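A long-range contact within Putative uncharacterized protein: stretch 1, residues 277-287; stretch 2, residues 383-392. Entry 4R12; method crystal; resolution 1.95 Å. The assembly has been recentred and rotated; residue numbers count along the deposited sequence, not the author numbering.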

ATOM      1  N   GLY A 277      11.113  -1.703  -1.057  1.00 26.45           N
ATOM      2  CA  GLY A 277      11.390  -0.299  -0.791  1.00 24.71           C
ATOM      3  C   GLY A 277      12.426  -0.079   0.300  1.00 27.69           C
ATOM      4  O   GLY A 277      13.438   0.593   0.077  1.00 27.94           O
ATOM      5  N   SER A 278      12.192  -0.640   1.481  1.00 24.86           N
ATOM      6  CA  SER A 278      13.193  -0.542   2.542  1.00 26.75           C
ATOM      7  C   SER A 278      14.510  -1.213   2.137  1.00 27.79           C
ATOM      8  O   SER A 278      15.588  -0.668   2.374  1.00 27.50           O
ATOM      9  CB  SER A 278      12.673  -1.138   3.858  1.00 25.72           C
ATOM     10  OG  SER A 278      12.129  -2.434   3.700  1.00 26.81           O
ATOM     11  N   GLU A 279      14.436  -2.377   1.500  1.00 28.43           N
ATOM     12  CA  GLU A 279      15.663  -3.078   1.103  1.00 31.53           C
ATOM     13  C   GLU A 279      16.516  -2.293   0.105  1.00 32.01           C
ATOM     14  O   GLU A 279      17.743  -2.220   0.254  1.00 31.29           O
ATOM     15  CB  GLU A 279      15.340  -4.455   0.519  1.00 30.30           C
ATOM     16  CG  GLU A 279      14.885  -5.476   1.552  1.00 34.87           C
ATOM     17  CD  GLU A 279      15.998  -5.924   2.516  1.00 38.34           C
ATOM     18  OE1 GLU A 279      17.159  -5.470   2.390  1.00 40.93           O
ATOM     19  OE2 GLU A 279      15.698  -6.743   3.408  1.00 38.10           O
ATOM     20  N   TYR A 280      15.882  -1.709  -0.908  1.00 28.85           N
ATOM     21  CA  TYR A 280      16.625  -0.974  -1.929  1.00 29.50           C
ATOM     22  C   TYR A 280      17.309   0.247  -1.315  1.00 31.10           C
ATOM     23  O   TYR A 280      18.469   0.515  -1.595  1.00 30.96           O
ATOM     24  CB  TYR A 280      15.691  -0.558  -3.067  1.00 27.95           C
ATOM     25  CG  TYR A 280      16.351  -0.107  -4.359  1.00 29.63           C
ATOM     26  CD1 TYR A 280      16.868   1.181  -4.491  1.00 28.13           C
ATOM     27  CD2 TYR A 280      16.387  -0.948  -5.474  1.00 30.11           C
ATOM     28  CE1 TYR A 280      17.440   1.606  -5.683  1.00 29.68           C
ATOM     29  CE2 TYR A 280      16.955  -0.530  -6.668  1.00 31.51           C
ATOM     30  CZ  TYR A 280      17.479   0.748  -6.769  1.00 31.26           C
ATOM     31  OH  TYR A 280      18.027   1.177  -7.956  1.00 31.12           O
ATOM     32  N   PHE A 281      16.586   0.972  -0.465  1.00 31.04           N
ATOM     33  CA  PHE A 281      17.143   2.160   0.176  1.00 28.65           C
ATOM     34  C   PHE A 281      18.352   1.786   1.042  1.00 30.85           C
ATOM     35  O   PHE A 281      19.403   2.411   0.944  1.00 29.74           O
ATOM     36  CB  PHE A 281      16.069   2.874   1.014  1.00 28.54           C
ATOM     37  CG  PHE A 281      16.490   4.228   1.525  1.00 30.02           C
ATOM     38  CD1 PHE A 281      16.506   5.326   0.678  1.00 29.83           C
ATOM     39  CD2 PHE A 281      16.847   4.409   2.851  1.00 31.50           C
ATOM     40  CE1 PHE A 281      16.878   6.580   1.143  1.00 30.85           C
ATOM     41  CE2 PHE A 281      17.222   5.667   3.328  1.00 29.26           C
ATOM     42  CZ  PHE A 281      17.243   6.746   2.475  1.00 30.57           C
ATOM     43  N   ILE A 282      18.193   0.761   1.879  1.00 29.22           N
ATOM     44  CA  ILE A 282      19.296   0.272   2.724  1.00 29.91           C
ATOM     45  C   ILE A 282      20.494  -0.171   1.881  1.00 33.22           C
ATOM     46  O   ILE A 282      21.643   0.161   2.188  1.00 34.51           O
ATOM     47  CB  ILE A 282      18.846  -0.897   3.617  1.00 30.74           C
ATOM     48  CG1 ILE A 282      17.913  -0.384   4.710  1.00 28.11           C
ATOM     49  CG2 ILE A 282      20.062  -1.628   4.240  1.00 30.93           C
ATOM     50  CD1 ILE A 282      17.078  -1.473   5.353  1.00 28.35           C
ATOM     51  N   ASN A 283      20.219  -0.912   0.811  1.00 31.35           N
ATOM     52  CA  ASN A 283      21.283  -1.333  -0.092  1.00 33.00           C
ATOM     53  C   ASN A 283      22.066  -0.137  -0.629  1.00 36.35           C
ATOM     54  O   ASN A 283      23.298  -0.171  -0.691  1.00 36.03           O
ATOM     55  CB  ASN A 283      20.720  -2.155  -1.251  1.00 33.84           C
ATOM     56  CG  ASN A 283      21.812  -2.807  -2.075  1.00 36.31           C
ATOM     57  OD1 ASN A 283      22.605  -3.579  -1.550  1.00 36.62           O
ATOM     58  ND2 ASN A 283      21.856  -2.501  -3.369  1.00 34.22           N
ATOM     59  N   ASP A 284      21.358   0.926  -0.991  1.00 33.29           N
ATOM     60  CA  ASP A 284      22.021   2.117  -1.508  1.00 34.24           C
ATOM     61  C   ASP A 284      22.819   2.842  -0.424  1.00 35.97           C
ATOM     62  O   ASP A 284      23.927   3.322  -0.673  1.00 36.49           O
ATOM     63  CB  ASP A 284      21.004   3.067  -2.152  1.00 33.18           C
ATOM     64  CG  ASP A 284      20.702   2.697  -3.604  1.00 35.39           C
ATOM     65  OD1 ASP A 284      21.304   1.720  -4.103  1.00 33.31           O
ATOM     66  OD2 ASP A 284      19.884   3.386  -4.249  1.00 31.56           O
ATOM     67  N   LEU A 285      22.267   2.911   0.780  1.00 33.78           N
ATOM     68  CA  LEU A 285      22.990   3.517   1.893  1.00 35.60           C
ATOM     69  C   LEU A 285      24.344   2.844   2.147  1.00 37.63           C
ATOM     70  O   LEU A 285      25.319   3.507   2.477  1.00 37.17           O
ATOM     71  CB  LEU A 285      22.158   3.459   3.174  1.00 34.33           C
ATOM     72  CG  LEU A 285      20.899   4.314   3.204  1.00 32.78           C
ATOM     73  CD1 LEU A 285      20.281   4.250   4.589  1.00 30.87           C
ATOM     74  CD2 LEU A 285      21.235   5.753   2.808  1.00 32.56           C
ATOM     75  N   LEU A 286      24.383   1.525   2.005  1.00 36.12           N
ATOM     76  CA  LEU A 286      25.566   0.760   2.374  1.00 37.93           C
ATOM     77  C   LEU A 286      26.509   0.525   1.203  1.00 40.13           C
ATOM     78  O   LEU A 286      27.707   0.366   1.400  1.00 42.63           O
ATOM     79  CB  LEU A 286      25.158  -0.582   2.972  1.00 38.31           C
ATOM     80  CG  LEU A 286      24.363  -0.559   4.282  1.00 37.63           C
ATOM     81  CD1 LEU A 286      23.835  -1.954   4.590  1.00 36.25           C
ATOM     82  CD2 LEU A 286      25.210  -0.032   5.431  1.00 38.88           C
ATOM     83  N   ASN A 287      25.975   0.513  -0.015  1.00 40.07           N
ATOM     84  CA  ASN A 287      26.737   0.018  -1.159  1.00 40.00           C
ATOM     85  C   ASN A 287      26.833   0.923  -2.381  1.00 41.85           C
ATOM     86  O   ASN A 287      27.633   0.657  -3.272  1.00 42.51           O
ATOM     87  CB  ASN A 287      26.152  -1.321  -1.607  1.00 39.90           C
ATOM     88  CG  ASN A 287      26.209  -2.358  -0.520  1.00 42.59           C
ATOM     89  OD1 ASN A 287      27.200  -2.453   0.206  1.00 46.50           O
ATOM     90  ND2 ASN A 287      25.138  -3.133  -0.380  1.00 41.54           N
ATOM     91  N   SER A 383       7.225  -6.675   9.063  1.00 25.93           N
ATOM     92  CA  SER A 383       7.439  -5.241   9.202  1.00 26.20           C
ATOM     93  C   SER A 383       8.686  -4.809   8.456  1.00 24.90           C
ATOM     94  O   SER A 383       9.614  -5.601   8.267  1.00 27.50           O
ATOM     95  CB  SER A 383       7.565  -4.851  10.679  1.00 26.54           C
ATOM     96  OG  SER A 383       8.591  -5.599  11.307  1.00 27.15           O
ATOM     97  N   SER A 384       8.690  -3.548   8.044  1.00 24.27           N
ATOM     98  CA  SER A 384       9.800  -2.956   7.310  1.00 24.86           C
ATOM     99  C   SER A 384      11.077  -2.887   8.135  1.00 26.53           C
ATOM    100  O   SER A 384      12.183  -2.816   7.575  1.00 25.71           O
ATOM    101  CB  SER A 384       9.411  -1.553   6.832  1.00 24.42           C
ATOM    102  OG  SER A 384       8.388  -1.648   5.857  1.00 23.85           O
ATOM    103  N   SER A 385      10.921  -2.874   9.460  1.00 25.20           N
ATOM    104  CA  SER A 385      12.062  -2.888  10.372  1.00 25.69           C
ATOM    105  C   SER A 385      12.922  -4.132  10.166  1.00 26.21           C
ATOM    106  O   SER A 385      14.122  -4.119  10.423  1.00 27.80           O
ATOM    107  CB  SER A 385      11.594  -2.829  11.827  1.00 25.42           C
ATOM    108  OG  SER A 385      11.039  -1.563  12.135  1.00 26.06           O
ATOM    109  N   MET A 386      12.294  -5.211   9.713  1.00 27.33           N
ATOM    110  CA  MET A 386      13.027  -6.426   9.394  1.00 28.63           C
ATOM    111  C   MET A 386      14.179  -6.191   8.412  1.00 31.14           C
ATOM    112  O   MET A 386      15.214  -6.868   8.487  1.00 30.60           O
ATOM    113  CB  MET A 386      12.080  -7.482   8.831  1.00 29.08           C
ATOM    114  CG  MET A 386      11.141  -8.069   9.866  1.00 28.82           C
ATOM    115  SD  MET A 386      10.026  -9.297   9.150  1.00 31.38           S
ATOM    116  CE  MET A 386       9.464 -10.132  10.628  1.00 31.93           C
ATOM    117  N   SER A 387      14.013  -5.242   7.498  1.00 29.04           N
ATOM    118  CA  SER A 387      15.066  -4.969   6.528  1.00 29.31           C
ATOM    119  C   SER A 387      16.286  -4.383   7.224  1.00 31.22           C
ATOM    120  O   SER A 387      17.421  -4.700   6.869  1.00 31.50           O
ATOM    121  CB  SER A 387      14.570  -4.023   5.432  1.00 29.60           C
ATOM    122  OG  SER A 387      13.480  -4.601   4.743  1.00 27.66           O
ATOM    123  N   PHE A 388      16.058  -3.528   8.218  1.00 30.19           N
ATOM    124  CA  PHE A 388      17.175  -2.938   8.956  1.00 30.93           C
ATOM    125  C   PHE A 388      17.823  -3.943   9.909  1.00 30.43           C
ATOM    126  O   PHE A 388      19.043  -3.952  10.074  1.00 33.59           O
ATOM    127  CB  PHE A 388      16.711  -1.688   9.723  1.00 29.46           C
ATOM    128  CG  PHE A 388      16.323  -0.551   8.821  1.00 28.00           C
ATOM    129  CD1 PHE A 388      15.076  -0.518   8.230  1.00 28.39           C
ATOM    130  CD2 PHE A 388      17.223   0.467   8.538  1.00 29.76           C
ATOM    131  CE1 PHE A 388      14.722   0.518   7.382  1.00 28.63           C
ATOM    132  CE2 PHE A 388      16.873   1.505   7.690  1.00 31.25           C
ATOM    133  CZ  PHE A 388      15.622   1.522   7.105  1.00 29.36           C
ATOM    134  N   LEU A 389      17.012  -4.797  10.523  1.00 28.50           N
ATOM    135  CA  LEU A 389      17.541  -5.770  11.491  1.00 31.37           C
ATOM    136  C   LEU A 389      18.401  -6.858  10.850  1.00 35.52           C
ATOM    137  O   LEU A 389      19.173  -7.545  11.535  1.00 33.83           O
ATOM    138  CB  LEU A 389      16.387  -6.403  12.263  1.00 31.48           C
ATOM    139  CG  LEU A 389      15.729  -5.420  13.230  1.00 30.24           C
ATOM    140  CD1 LEU A 389      14.311  -5.856  13.563  1.00 28.13           C
ATOM    141  CD2 LEU A 389      16.585  -5.282  14.487  1.00 33.09           C
ATOM    142  N   LYS A 390      18.267  -7.022   9.537  1.00 36.07           N
ATOM    143  CA  LYS A 390      19.166  -7.898   8.791  1.00 37.14           C
ATOM    144  C   LYS A 390      20.572  -7.325   8.753  1.00 38.99           C
ATOM    145  O   LYS A 390      21.538  -8.048   8.545  1.00 40.83           O
ATOM    146  CB  LYS A 390      18.666  -8.107   7.366  1.00 35.81           C
ATOM    147  CG  LYS A 390      17.372  -8.882   7.247  1.00 34.92           C
ATOM    148  CD  LYS A 390      16.879  -8.885   5.800  1.00 35.47           C
ATOM    149  CE  LYS A 390      15.490  -9.508   5.695  1.00 35.89           C
ATOM    150  NZ  LYS A 390      14.978  -9.574   4.289  1.00 35.19           N
ATOM    151  N   LYS A 391      20.681  -6.016   8.943  1.00 36.59           N
ATOM    152  CA  LYS A 391      21.969  -5.340   8.841  1.00 36.41           C
ATOM    153  C   LYS A 391      22.552  -4.984  10.198  1.00 39.04           C
ATOM    154  O   LYS A 391      23.764  -5.062  10.397  1.00 40.29           O
ATOM    155  CB  LYS A 391      21.842  -4.071   7.998  1.00 35.49           C
ATOM    156  CG  LYS A 391      21.363  -4.328   6.591  1.00 36.36           C
ATOM    157  CD  LYS A 391      22.301  -5.253   5.819  1.00 39.55           C
ATOM    158  CE  LYS A 391      21.872  -5.298   4.353  1.00 39.43           C
ATOM    159  NZ  LYS A 391      22.739  -6.148   3.501  1.00 44.66           N
ATOM    160  N   THR A 392      21.698  -4.593  11.136  1.00 36.90           N
ATOM    161  CA  THR A 392      22.187  -4.224  12.458  1.00 38.84           C
ATOM    162  C   THR A 392      21.248  -4.631  13.588  1.00 40.51           C
ATOM    163  O   THR A 392      20.024  -4.636  13.442  1.00 35.58           O
ATOM    164  CB  THR A 392      22.440  -2.709  12.554  1.00 39.45           C
ATOM    165  OG1 THR A 392      22.900  -2.391  13.871  1.00 41.97           O
ATOM    166  CG2 THR A 392      21.168  -1.923  12.277  1.00 38.44           C
TER
HETATM  167  O   HOH W   1      18.669  -5.531   4.571  1.00 36.81           O
HETATM  168  O   HOH W   2      21.849  -4.675   1.007  1.00 39.21           O

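The helix of residues 277-287 packs against a short helix, 385-389; residues that touch are at least 105 apart in sequence. The helix axes come within 8.8 Å and diverge by 33°, with N-to-C directions running roughly the same way. The backbones lie nearest at Glu279 and Ser387, whose CA atoms are 5.8 Å apart, and the direct polar contacts gather near there.

Ser278 OG and Ser387 OG are hydrogen-bonded at 2.8 Å. Both CA-to-CB bonds point toward the opposing stretch, so the two short side chains can meet directly. Which hydroxyl donates is left open; Glu279 OE2 lies 3.4 Å from Ser387 OG. Ser278 OG has a further hydrogen-bonding partner elsewhere in the structure.

Each oxygen of the Glu279 carboxylate has a polar neighbour. OE2 accepts from Lys390 NZ at 3.1 Å, a hydrogen bond within a salt bridge, although the CB of Glu279 points sideways: its m, m rotamer carries the carboxylate to the partner. Lys390 reaches it through an extended chain, chi2 to chi4 all t. Glu279 OE1 lies 2.7 Å from the oxygen of water 1, which is also 2.7 Å from Ser387 O. That carbonyl is therefore within hydrogen-bonding reach of solvent bridging the stretches.

A second water spans the exposed side: the oxygen of water 2 donates to Asn283 OD1 at 2.9 Å and accepts from Lys391 NZ at 3.0 Å. Asn283 OD1 also receives Asn287 ND2 at 2.8 Å, so this acceptor is used twice.

Beside these polar groups, Ile282 makes the apolar contact. Its CD1 lies 3.5 Å from the centroid of the Phe388 ring (CG to CZ) and only 3° off the ring normal, a CH-pi contact over the face. Farther along, aliphatic lysine carbons extend the packing, with Ile282 CG2 3.8 Å from Lys391 CG and Leu286 CD1 3.8 Å from Lys391 CD.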